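Local coordinates for protein lantibiotic dehydratase (Microbispora corallina, PDB 5EHK) that probably dehydrates serine and threonine residues of the precursor peptide of the lantibiotic NAI-107, using glutamate delivered by glutamyl-tRNA, at residues A[473-477]-A[763-769]; A[520-524]-A[681-687]; A[672-678]-A[689-693]; A[723-727]-A[738-742]. All coordinates share one frame; numbering follows the deposited sequence.

How the contacts relate
Four contacts in one region of the dehydratase illustrate how chemistry follows position in a fold. Contact 2 is the buried one, a parallel strand pairing with aliphatic packing at one end and stacked arginines at the other, whereas contact 1 lies at the surface and relies on charged and amide side chains without backbone bonds across it. Contacts 3 and 4 are partly buried antiparallel hairpins that combine backbone pairing with an arginine at the end. Contacts 2 and 3 use the same two strands, 676-682 and 685-693, at different places. W692 of contact 3 packs on V723 and P724 of contact 4, while contact 1 touches all three others.

Contact 1: residues A[473-477]-A[763-769]; sequences GEREI and QVAGDEE
A surface contact built on charge joins R475 and E476, where strand 476-479 begins, to Q763 and E768 in the loop that follows strand 760-763. No backbone bond crosses between 473-477 and 763-769; instead a salt bridge and a shared acceptor fasten the loop beside the sheet, in which strand 476-479 runs parallel to strand 676-682. R475 lies extended from CG to NE and brings NH1 to E768 OE1 at 3.0 Å. The oxygen sits in the plane of the guanidinium, at its edge, and the bond is nearly straight, with 171° at the hydrogen. On the other partner, E768 keeps CG anti to its own backbone N (chi1 178°) and then bends at chi2, which swings the carboxylate over toward the arginine. OE1 also takes a bond from Q763 NE2 at 2.8 Å, on its anti side and somewhat out of the carboxylate plane. Two donors therefore grip one oxygen and probably help to keep E768 charged. The amide and guanidinium planes stand almost perpendicular, and R475 NH1 and Q763 NE2, though 3.1 Å apart, are both donors and do not bond to each other. R475 has a second polar partner, since NH2 donates to N722 O. E476 slides past E768 in the opposite direction, and E476 OE1 comes within 4.4 Å of E769 OE2, a like charge whose effect R681, a long, weak ion partner of E476, may temper. What E476 meets on E768 is the aliphatic part of the chain, with E476 OE2 lying 3.6 Å from E768 CG.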
# COMPACT_ATOMS: atom_id res chain seq x y z
N GLY A 473 -15.82 -14.25 -33.42
CA GLY A 473 -16.08 -15.57 -32.83
C GLY A 473 -14.94 -16.59 -32.79
O GLY A 473 -15.19 -17.77 -32.59
N GLU A 474 -13.71 -16.13 -32.97
CA GLU A 474 -12.50 -16.96 -33.00
C GLU A 474 -11.98 -17.36 -31.61
O GLU A 474 -11.94 -16.54 -30.69
CB GLU A 474 -11.40 -16.22 -33.73
CG GLU A 474 -11.67 -15.90 -35.19
CD GLU A 474 -10.71 -14.84 -35.73
OE1 GLU A 474 -10.18 -14.05 -34.92
OE2 GLU A 474 -10.48 -14.81 -36.96
N ARG A 475 -11.54 -18.61 -31.46
CA ARG A 475 -11.04 -19.09 -30.18
C ARG A 475 -9.55 -18.85 -30.02
O ARG A 475 -8.99 -19.12 -28.96
CB ARG A 475 -11.24 -20.59 -30.09
CG ARG A 475 -12.66 -21.01 -30.07
CD ARG A 475 -12.75 -22.47 -30.44
NE ARG A 475 -14.03 -23.04 -30.04
CZ ARG A 475 -14.37 -24.31 -30.24
NH1 ARG A 475 -13.53 -25.14 -30.83
NH2 ARG A 475 -15.55 -24.74 -29.83
N GLU A 476 -8.90 -18.36 -31.07
CA GLU A 476 -7.47 -18.10 -31.00
C GLU A 476 -7.24 -16.81 -31.75
O GLU A 476 -7.92 -16.52 -32.73
CB GLU A 476 -6.67 -19.24 -31.62
CG GLU A 476 -6.78 -20.58 -30.86
CD GLU A 476 -5.77 -21.66 -31.31
OE1 GLU A 476 -4.90 -21.36 -32.18
OE2 GLU A 476 -5.87 -22.81 -30.81
N ILE A 477 -6.30 -16.01 -31.27
CA ILE A 477 -5.94 -14.78 -31.92
C ILE A 477 -4.46 -14.96 -32.27
O ILE A 477 -3.78 -15.73 -31.59
CB ILE A 477 -6.23 -13.55 -30.99
CG1 ILE A 477 -6.19 -12.23 -31.78
CG2 ILE A 477 -5.26 -13.47 -29.80
CD1 ILE A 477 -7.50 -11.88 -32.49
N GLN A 763 -9.18 -25.53 -23.83
CA GLN A 763 -9.24 -26.29 -25.05
C GLN A 763 -7.99 -27.15 -25.14
O GLN A 763 -6.88 -26.65 -24.96
CB GLN A 763 -9.36 -25.38 -26.27
CG GLN A 763 -9.52 -26.16 -27.56
CD GLN A 763 -9.90 -25.29 -28.74
OE1 GLN A 763 -9.41 -24.16 -28.90
NE2 GLN A 763 -10.77 -25.82 -29.61
N VAL A 764 -8.21 -28.45 -25.38
CA VAL A 764 -7.14 -29.43 -25.52
C VAL A 764 -6.22 -29.13 -26.71
O VAL A 764 -6.68 -28.74 -27.78
CB VAL A 764 -7.74 -30.81 -25.71
CG1 VAL A 764 -6.66 -31.86 -25.85
CG2 VAL A 764 -8.66 -31.13 -24.55
N ALA A 765 -4.92 -29.33 -26.50
CA ALA A 765 -3.93 -29.03 -27.52
C ALA A 765 -4.21 -29.87 -28.77
O ALA A 765 -4.26 -31.10 -28.70
CB ALA A 765 -2.53 -29.34 -26.98
N GLY A 766 -4.42 -29.20 -29.90
CA GLY A 766 -4.63 -29.91 -31.15
C GLY A 766 -6.08 -30.02 -31.56
O GLY A 766 -6.38 -30.28 -32.72
N ASP A 767 -6.99 -29.86 -30.61
CA ASP A 767 -8.41 -29.98 -30.90
C ASP A 767 -8.89 -28.92 -31.88
O ASP A 767 -9.67 -29.20 -32.78
CB ASP A 767 -9.22 -29.91 -29.60
CG ASP A 767 -10.64 -30.42 -29.76
OD1 ASP A 767 -10.87 -31.30 -30.61
OD2 ASP A 767 -11.52 -29.93 -29.03
N GLU A 768 -8.39 -27.69 -31.72
CA GLU A 768 -8.83 -26.56 -32.53
C GLU A 768 -8.49 -26.72 -34.01
O GLU A 768 -9.17 -26.16 -34.87
CB GLU A 768 -8.27 -25.24 -31.99
CG GLU A 768 -8.61 -24.00 -32.79
CD GLU A 768 -10.09 -23.64 -32.73
OE1 GLU A 768 -10.85 -24.34 -32.02
OE2 GLU A 768 -10.51 -22.66 -33.38
N GLU A 769 -7.45 -27.49 -34.28
CA GLU A 769 -7.02 -27.76 -35.65
C GLU A 769 -7.55 -29.10 -36.15
O GLU A 769 -7.19 -29.54 -37.24
CB GLU A 769 -5.49 -27.73 -35.76
CG GLU A 769 -4.83 -26.42 -35.35
CD GLU A 769 -5.27 -25.22 -36.19
OE1 GLU A 769 -5.58 -25.40 -37.40
OE2 GLU A 769 -5.26 -24.09 -35.66

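Contact 2: residues A[520-524]-A[681-687]; sequences FRVVL and RYGRTLL
V522 is bonded to the opposite strand through both its N and its O. V522 N donates to R684 O at 2.8 Å, and V522 O accepts from L686 N. L686 O then takes L524 N, at 3.0 Å. The remaining side of the strand is served as well, for R521 and V523 bond through their backbones to V508 and H506 of strand 500-508. Strand 521-524 thus lies inside a sheet, parallel to strand 685-693, which enters through a type II' turn from Y682 to T685 closed by T685 N to Y682 O. Beside the turn, E385 OE2 of helix 380-395 accepts from both T685 OG1 and R684 N. V523 CG2 packs on L686 CB, and L524 CD2 on L687 CD2. At the other end of the strand the polar groups are arginines. The guanidinium of R521 lies flat over that of R681, centres 3.7 Å apart and planes at 29°, with E769 and E476 as long, weak ion partners that probably temper the like charges. R681 NH1 also makes a weak bond to G683 O. R684 runs extended past F520, its CD over the ring face in a CH-pi contact, 3.9 Å from the centroid.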
# COMPACT_ATOMS: atom_id res chain seq x y z
N PHE A 520 2.57 -28.44 -37.33
CA PHE A 520 2.48 -28.78 -35.91
C PHE A 520 2.21 -27.53 -35.10
O PHE A 520 2.31 -26.40 -35.59
CB PHE A 520 3.77 -29.44 -35.42
CG PHE A 520 4.93 -28.50 -35.36
CD1 PHE A 520 5.25 -27.84 -34.18
CD2 PHE A 520 5.71 -28.26 -36.47
CE1 PHE A 520 6.30 -26.96 -34.14
CE2 PHE A 520 6.77 -27.40 -36.42
CZ PHE A 520 7.06 -26.74 -35.26
N ARG A 521 1.85 -27.75 -33.84
CA ARG A 521 1.69 -26.67 -32.90
C ARG A 521 2.53 -26.97 -31.68
O ARG A 521 2.61 -28.12 -31.25
CB ARG A 521 0.21 -26.52 -32.52
CG ARG A 521 -0.45 -25.24 -33.03
CD ARG A 521 -0.32 -25.12 -34.52
NE ARG A 521 -1.25 -24.17 -35.10
CZ ARG A 521 -1.27 -23.85 -36.40
NH1 ARG A 521 -0.41 -24.43 -37.22
NH2 ARG A 521 -2.15 -22.98 -36.87
N VAL A 522 3.21 -25.96 -31.14
CA VAL A 522 3.79 -26.09 -29.79
C VAL A 522 2.91 -25.37 -28.76
O VAL A 522 2.65 -24.16 -28.88
CB VAL A 522 5.19 -25.49 -29.68
CG1 VAL A 522 5.73 -25.69 -28.26
CG2 VAL A 522 6.10 -26.13 -30.69
N VAL A 523 2.43 -26.09 -27.76
CA VAL A 523 1.55 -25.48 -26.77
C VAL A 523 2.25 -25.40 -25.40
O VAL A 523 2.62 -26.44 -24.83
CB VAL A 523 0.23 -26.26 -26.67
CG1 VAL A 523 -0.69 -25.68 -25.59
CG2 VAL A 523 -0.47 -26.24 -28.01
N LEU A 524 2.50 -24.19 -24.91
CA LEU A 524 3.15 -24.04 -23.60
C LEU A 524 2.25 -24.64 -22.54
O LEU A 524 1.10 -24.26 -22.42
CB LEU A 524 3.41 -22.57 -23.28
CG LEU A 524 4.74 -21.98 -23.75
CD1 LEU A 524 5.17 -22.55 -25.10
CD2 LEU A 524 4.61 -20.47 -23.86
N ARG A 681 -1.48 -17.20 -30.24
CA ARG A 681 -0.50 -17.88 -31.08
C ARG A 681 0.58 -16.98 -31.68
O ARG A 681 0.30 -15.92 -32.23
CB ARG A 681 -1.20 -18.71 -32.15
CG ARG A 681 -0.27 -19.67 -32.89
CD ARG A 681 -1.06 -20.83 -33.46
NE ARG A 681 -2.00 -20.39 -34.49
CZ ARG A 681 -1.68 -20.19 -35.76
NH1 ARG A 681 -0.43 -20.37 -36.17
NH2 ARG A 681 -2.61 -19.80 -36.62
N TYR A 682 1.82 -17.42 -31.52
CA TYR A 682 2.98 -16.78 -32.09
C TYR A 682 3.71 -17.79 -32.96
O TYR A 682 4.25 -18.77 -32.44
CB TYR A 682 3.88 -16.29 -30.96
CG TYR A 682 5.13 -15.57 -31.38
CD1 TYR A 682 5.07 -14.34 -32.00
CD2 TYR A 682 6.38 -16.10 -31.09
CE1 TYR A 682 6.22 -13.67 -32.36
CE2 TYR A 682 7.53 -15.44 -31.44
CZ TYR A 682 7.45 -14.23 -32.07
OH TYR A 682 8.61 -13.58 -32.41
N GLY A 683 3.71 -17.58 -34.28
CA GLY A 683 4.10 -18.61 -35.21
C GLY A 683 3.31 -19.89 -35.00
O GLY A 683 2.09 -19.91 -35.19
N ARG A 684 4.00 -20.94 -34.57
CA ARG A 684 3.43 -22.27 -34.37
C ARG A 684 3.16 -22.52 -32.88
O ARG A 684 2.70 -23.61 -32.49
CB ARG A 684 4.36 -23.34 -34.94
CG ARG A 684 4.53 -23.15 -36.45
CD ARG A 684 5.30 -24.24 -37.19
NE ARG A 684 5.64 -23.71 -38.51
CZ ARG A 684 6.88 -23.61 -38.97
NH1 ARG A 684 7.90 -24.02 -38.23
NH2 ARG A 684 7.10 -23.10 -40.18
N THR A 685 3.51 -21.52 -32.05
CA THR A 685 3.39 -21.63 -30.59
C THR A 685 2.18 -20.95 -29.94
O THR A 685 1.92 -19.76 -30.12
CB THR A 685 4.64 -21.05 -29.89
OG1 THR A 685 5.83 -21.66 -30.40
CG2 THR A 685 4.57 -21.30 -28.41
N LEU A 686 1.47 -21.73 -29.14
CA LEU A 686 0.43 -21.22 -28.23
C LEU A 686 1.04 -20.80 -26.88
O LEU A 686 1.27 -21.64 -25.99
CB LEU A 686 -0.64 -22.30 -28.01
CG LEU A 686 -2.05 -21.97 -28.49
CD1 LEU A 686 -2.06 -21.79 -30.00
CD2 LEU A 686 -3.02 -23.08 -28.06
N LEU A 687 1.32 -19.51 -26.74
CA LEU A 687 1.85 -18.96 -25.49
C LEU A 687 0.86 -19.16 -24.33
O LEU A 687 1.26 -19.32 -23.18
CB LEU A 687 2.14 -17.46 -25.66
CG LEU A 687 3.14 -17.10 -26.75
CD1 LEU A 687 3.30 -15.59 -26.90
CD2 LEU A 687 4.48 -17.76 -26.44

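Contact 3: residues A[672-678]-A[689-693]; sequences SEMPFLP and APLWR
One face of the W692 indole is met by the F676 ring, whose CD1 stands above it toward the rim, 3.3 Å from W692 CE2. The two rings lean at 40°, an oblique pair with the F676 ring centroid 4.6 Å from that of the five-membered ring, and the two side chains run side by side in the same direction. A chi1 of 172° turns the F676 ring away from its own backbone N and into this place; its CE1 also touches P690 CB. The indole NE1 is used elsewhere, donating to W721 O, while V723 and P724 pack against the same side chain. The guanidinium of R693 is engaged chiefly at its edge: NH1 donates to S672 O at 3.1 Å, close to the guanidinium plane, and to water 1, which in turn donates to E673 OE2. E673 OE1 forms a salt bridge with the same NH1 at 3.3 Å but lies well out of the guanidinium plane, so charge alone holds it there. NE pairs with D695. These groups decorate a beta hairpin of strands 676-682 and 685-693. Within it L677 and L691 form a hydrogen-bonded antiparallel pair, with L677 N donating to L691 O at 2.9 Å and L691 N to L677 O at 2.8 Å, while F676 faces W692 as a non-hydrogen-bonded pair. R693 N closes onto P675 O at 2.8 Å. On the opposite face of the hairpin from F676 and W692, L677 CB meets L691 CB. The second subunit approaches this end, with its A467 packing on M674 and P675 and its A460 on R693.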
# COMPACT_ATOMS: atom_id res chain seq x y z
N SER A 672 -8.36 -11.32 -17.04
CA SER A 672 -8.57 -12.68 -16.60
C SER A 672 -10.02 -12.92 -16.14
O SER A 672 -10.45 -14.06 -15.95
CB SER A 672 -7.56 -13.02 -15.50
OG SER A 672 -8.16 -13.72 -14.44
N GLU A 673 -10.77 -11.83 -15.99
CA GLU A 673 -12.15 -11.92 -15.52
C GLU A 673 -13.15 -12.30 -16.63
O GLU A 673 -14.26 -12.75 -16.33
CB GLU A 673 -12.59 -10.61 -14.87
CG GLU A 673 -11.75 -10.19 -13.67
CD GLU A 673 -11.77 -11.22 -12.55
OE1 GLU A 673 -12.86 -11.79 -12.27
OE2 GLU A 673 -10.70 -11.45 -11.93
N MET A 674 -12.74 -12.11 -17.89
CA MET A 674 -13.58 -12.41 -19.03
C MET A 674 -14.00 -13.88 -18.98
O MET A 674 -13.25 -14.71 -18.48
CB MET A 674 -12.84 -12.10 -20.33
CG MET A 674 -12.45 -10.63 -20.54
SD MET A 674 -13.88 -9.61 -20.95
CE MET A 674 -14.60 -10.68 -22.17
N PRO A 675 -15.24 -14.18 -19.42
CA PRO A 675 -15.75 -15.56 -19.40
C PRO A 675 -14.99 -16.43 -20.38
O PRO A 675 -14.81 -17.63 -20.15
CB PRO A 675 -17.21 -15.42 -19.85
CG PRO A 675 -17.26 -14.13 -20.60
CD PRO A 675 -16.24 -13.23 -19.94
N PHE A 676 -14.54 -15.83 -21.48
CA PHE A 676 -13.69 -16.55 -22.41
C PHE A 676 -12.53 -15.70 -22.81
O PHE A 676 -12.70 -14.53 -23.14
CB PHE A 676 -14.44 -17.01 -23.67
CG PHE A 676 -13.54 -17.59 -24.73
CD1 PHE A 676 -13.00 -18.87 -24.58
CD2 PHE A 676 -13.20 -16.85 -25.86
CE1 PHE A 676 -12.14 -19.40 -25.54
CE2 PHE A 676 -12.36 -17.37 -26.82
CZ PHE A 676 -11.82 -18.64 -26.66
N LEU A 677 -11.35 -16.32 -22.78
CA LEU A 677 -10.10 -15.75 -23.30
C LEU A 677 -9.52 -16.63 -24.41
O LEU A 677 -9.31 -17.83 -24.23
CB LEU A 677 -9.08 -15.59 -22.18
CG LEU A 677 -9.31 -14.44 -21.23
CD1 LEU A 677 -8.40 -14.63 -20.07
CD2 LEU A 677 -9.05 -13.07 -21.91
N PRO A 678 -9.28 -16.02 -25.58
CA PRO A 678 -8.75 -16.73 -26.76
C PRO A 678 -7.36 -17.26 -26.49
O PRO A 678 -6.64 -16.62 -25.73
CB PRO A 678 -8.65 -15.62 -27.81
CG PRO A 678 -8.48 -14.37 -27.02
CD PRO A 678 -9.29 -14.56 -25.76
N ALA A 689 -3.15 -21.14 -23.72
CA ALA A 689 -4.26 -21.92 -24.25
C ALA A 689 -5.58 -21.13 -24.18
O ALA A 689 -5.69 -20.13 -23.46
CB ALA A 689 -4.39 -23.23 -23.48
N PRO A 690 -6.60 -21.54 -24.96
CA PRO A 690 -7.89 -20.86 -24.82
C PRO A 690 -8.54 -21.22 -23.49
O PRO A 690 -8.23 -22.26 -22.91
CB PRO A 690 -8.71 -21.40 -26.01
CG PRO A 690 -7.70 -21.89 -26.97
CD PRO A 690 -6.60 -22.46 -26.11
N LEU A 691 -9.43 -20.35 -23.04
CA LEU A 691 -9.82 -20.28 -21.64
C LEU A 691 -11.30 -19.98 -21.35
O LEU A 691 -11.81 -18.93 -21.73
CB LEU A 691 -9.00 -19.17 -21.04
CG LEU A 691 -8.15 -19.64 -19.90
CD1 LEU A 691 -7.19 -18.51 -19.57
CD2 LEU A 691 -9.12 -19.97 -18.77
N TRP A 692 -11.97 -20.86 -20.62
CA TRP A 692 -13.38 -20.63 -20.25
C TRP A 692 -13.58 -20.58 -18.74
O TRP A 692 -13.28 -21.55 -18.04
CB TRP A 692 -14.29 -21.74 -20.82
CG TRP A 692 -14.53 -21.63 -22.28
CD1 TRP A 692 -15.51 -20.92 -22.89
CD2 TRP A 692 -13.78 -22.27 -23.32
NE1 TRP A 692 -15.42 -21.06 -24.25
CE2 TRP A 692 -14.36 -21.88 -24.54
CE3 TRP A 692 -12.67 -23.11 -23.34
CZ2 TRP A 692 -13.87 -22.31 -25.77
CZ3 TRP A 692 -12.18 -23.53 -24.56
CH2 TRP A 692 -12.78 -23.13 -25.76
N ARG A 693 -14.09 -19.47 -18.21
CA ARG A 693 -14.42 -19.45 -16.79
C ARG A 693 -15.68 -20.26 -16.59
O ARG A 693 -16.41 -20.48 -17.54
CB ARG A 693 -14.64 -18.04 -16.26
CG ARG A 693 -13.48 -17.08 -16.46
CD ARG A 693 -13.73 -15.78 -15.69
NE ARG A 693 -14.03 -16.02 -14.29
CZ ARG A 693 -13.30 -15.53 -13.29
NH1 ARG A 693 -12.27 -14.74 -13.56
NH2 ARG A 693 -13.62 -15.80 -12.05
O HOH W 1 -10.52 -13.81 -11.23
O HOH W 2 -11.36 -16.70 -19.23

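Contact 4: residues A[723-727]-A[738-742]; sequences VPRRV and LDLDD
R725 and D739 carry the charged part of this contact, their salt bridge running from NH1 to the carboxylate. The modelled distances there are shorter than usual and doubtful in detail, and the hydrogen bond to OD2 is weak, the guanidinium and carboxylate planes standing 50° apart. The first part of the R725 chain is fully extended (chi1 -178°) and carries R725 CD along D741, 3.5 Å from D741 CB; a bend at chi3 (62°) then turns the guanidinium toward D739. Further along, R725 NE and D741 OD2, 4.0 Å apart, are opposite charges not close enough for a salt bridge. D739 is in turn positioned by the chain that follows it: D741 N donates to D739 OD1 at 3.1 Å through the anti lone pair, an Asx turn that fixes the carboxylate, and D739 N is bonded to H745 ND1. Behind these side chains is the beta hairpin of strands 726-730 and 735-739. V727 and L738 are its hydrogen-bonded antiparallel pair, V727 N to L738 O at 3.1 Å and L738 N to V727 O at 2.9 Å, and L740 N continues the run to R725 O at 2.7 Å. On the face away from the salt bridge V727 CG2 rests 4.1 Å from L740 CG, the two side chains crossing at about a right angle. Beyond the Asx turn D742 is the N-cap of helix 743-755, whose L748 and L749 pack on L738.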
# COMPACT_ATOMS: atom_id res chain seq x y z
N VAL A 723 -18.04 -23.83 -26.08
CA VAL A 723 -17.12 -24.74 -25.42
C VAL A 723 -17.14 -26.07 -26.13
O VAL A 723 -18.20 -26.65 -26.35
CB VAL A 723 -17.52 -24.94 -23.93
CG1 VAL A 723 -16.61 -25.93 -23.21
CG2 VAL A 723 -17.57 -23.61 -23.22
N PRO A 724 -15.95 -26.56 -26.51
CA PRO A 724 -15.79 -27.87 -27.13
C PRO A 724 -16.31 -29.01 -26.26
O PRO A 724 -16.61 -28.83 -25.07
CB PRO A 724 -14.28 -27.98 -27.34
CG PRO A 724 -13.68 -26.90 -26.49
CD PRO A 724 -14.69 -25.81 -26.47
N ARG A 725 -16.44 -30.19 -26.86
CA ARG A 725 -16.96 -31.34 -26.13
C ARG A 725 -15.88 -31.82 -25.16
O ARG A 725 -16.17 -32.24 -24.04
CB ARG A 725 -17.38 -32.42 -27.13
CG ARG A 725 -17.98 -33.67 -26.55
CD ARG A 725 -18.32 -34.63 -27.68
NE ARG A 725 -17.12 -35.03 -28.41
CZ ARG A 725 -16.37 -36.08 -28.10
NH1 ARG A 725 -16.70 -36.84 -27.07
NH2 ARG A 725 -15.29 -36.38 -28.80
N ARG A 726 -14.62 -31.71 -25.58
CA ARG A 726 -13.50 -32.06 -24.70
C ARG A 726 -12.80 -30.83 -24.15
O ARG A 726 -12.47 -29.88 -24.89
CB ARG A 726 -12.49 -32.99 -25.40
CG ARG A 726 -12.95 -34.44 -25.53
CD ARG A 726 -12.19 -35.16 -26.64
NE ARG A 726 -12.50 -34.58 -27.94
CZ ARG A 726 -11.95 -34.95 -29.09
NH1 ARG A 726 -11.02 -35.90 -29.12
NH2 ARG A 726 -12.31 -34.35 -30.22
N VAL A 727 -12.58 -30.85 -22.84
CA VAL A 727 -11.92 -29.75 -22.16
C VAL A 727 -10.90 -30.30 -21.18
O VAL A 727 -10.99 -31.43 -20.74
CB VAL A 727 -12.92 -28.83 -21.43
CG1 VAL A 727 -13.82 -28.11 -22.43
CG2 VAL A 727 -13.74 -29.61 -20.45
N LEU A 738 -11.47 -34.09 -19.64
CA LEU A 738 -12.85 -34.54 -19.52
C LEU A 738 -13.52 -34.55 -20.88
O LEU A 738 -13.39 -33.60 -21.66
CB LEU A 738 -13.66 -33.66 -18.56
CG LEU A 738 -13.26 -33.52 -17.09
CD1 LEU A 738 -14.16 -32.48 -16.44
CD2 LEU A 738 -13.31 -34.85 -16.33
N ASP A 739 -14.22 -35.64 -21.17
CA ASP A 739 -15.13 -35.67 -22.31
C ASP A 739 -16.54 -35.30 -21.84
O ASP A 739 -17.18 -36.08 -21.11
CB ASP A 739 -15.09 -37.07 -22.94
CG ASP A 739 -15.66 -37.09 -24.34
OD1 ASP A 739 -16.76 -36.51 -24.55
OD2 ASP A 739 -15.00 -37.64 -25.24
N LEU A 740 -17.05 -34.15 -22.30
CA LEU A 740 -18.33 -33.65 -21.79
C LEU A 740 -19.55 -34.29 -22.45
O LEU A 740 -20.69 -33.92 -22.15
CB LEU A 740 -18.43 -32.12 -21.90
CG LEU A 740 -17.47 -31.32 -21.03
CD1 LEU A 740 -17.88 -29.85 -20.95
CD2 LEU A 740 -17.34 -31.95 -19.65
N ASP A 741 -19.30 -35.25 -23.33
CA ASP A 741 -20.36 -36.06 -23.92
C ASP A 741 -20.62 -37.20 -22.94
O ASP A 741 -21.76 -37.62 -22.72
CB ASP A 741 -19.93 -36.60 -25.29
CG ASP A 741 -21.09 -36.67 -26.32
OD1 ASP A 741 -22.25 -36.94 -25.93
OD2 ASP A 741 -20.81 -36.44 -27.52
N ASP A 742 -19.54 -37.70 -22.36
CA ASP A 742 -19.60 -38.75 -21.36
C ASP A 742 -20.43 -38.36 -20.13
O ASP A 742 -20.28 -37.27 -19.59
CB ASP A 742 -18.19 -39.14 -20.95
CG ASP A 742 -18.16 -40.41 -20.15
OD1 ASP A 742 -19.00 -40.59 -19.25
OD2 ASP A 742 -17.29 -41.25 -20.43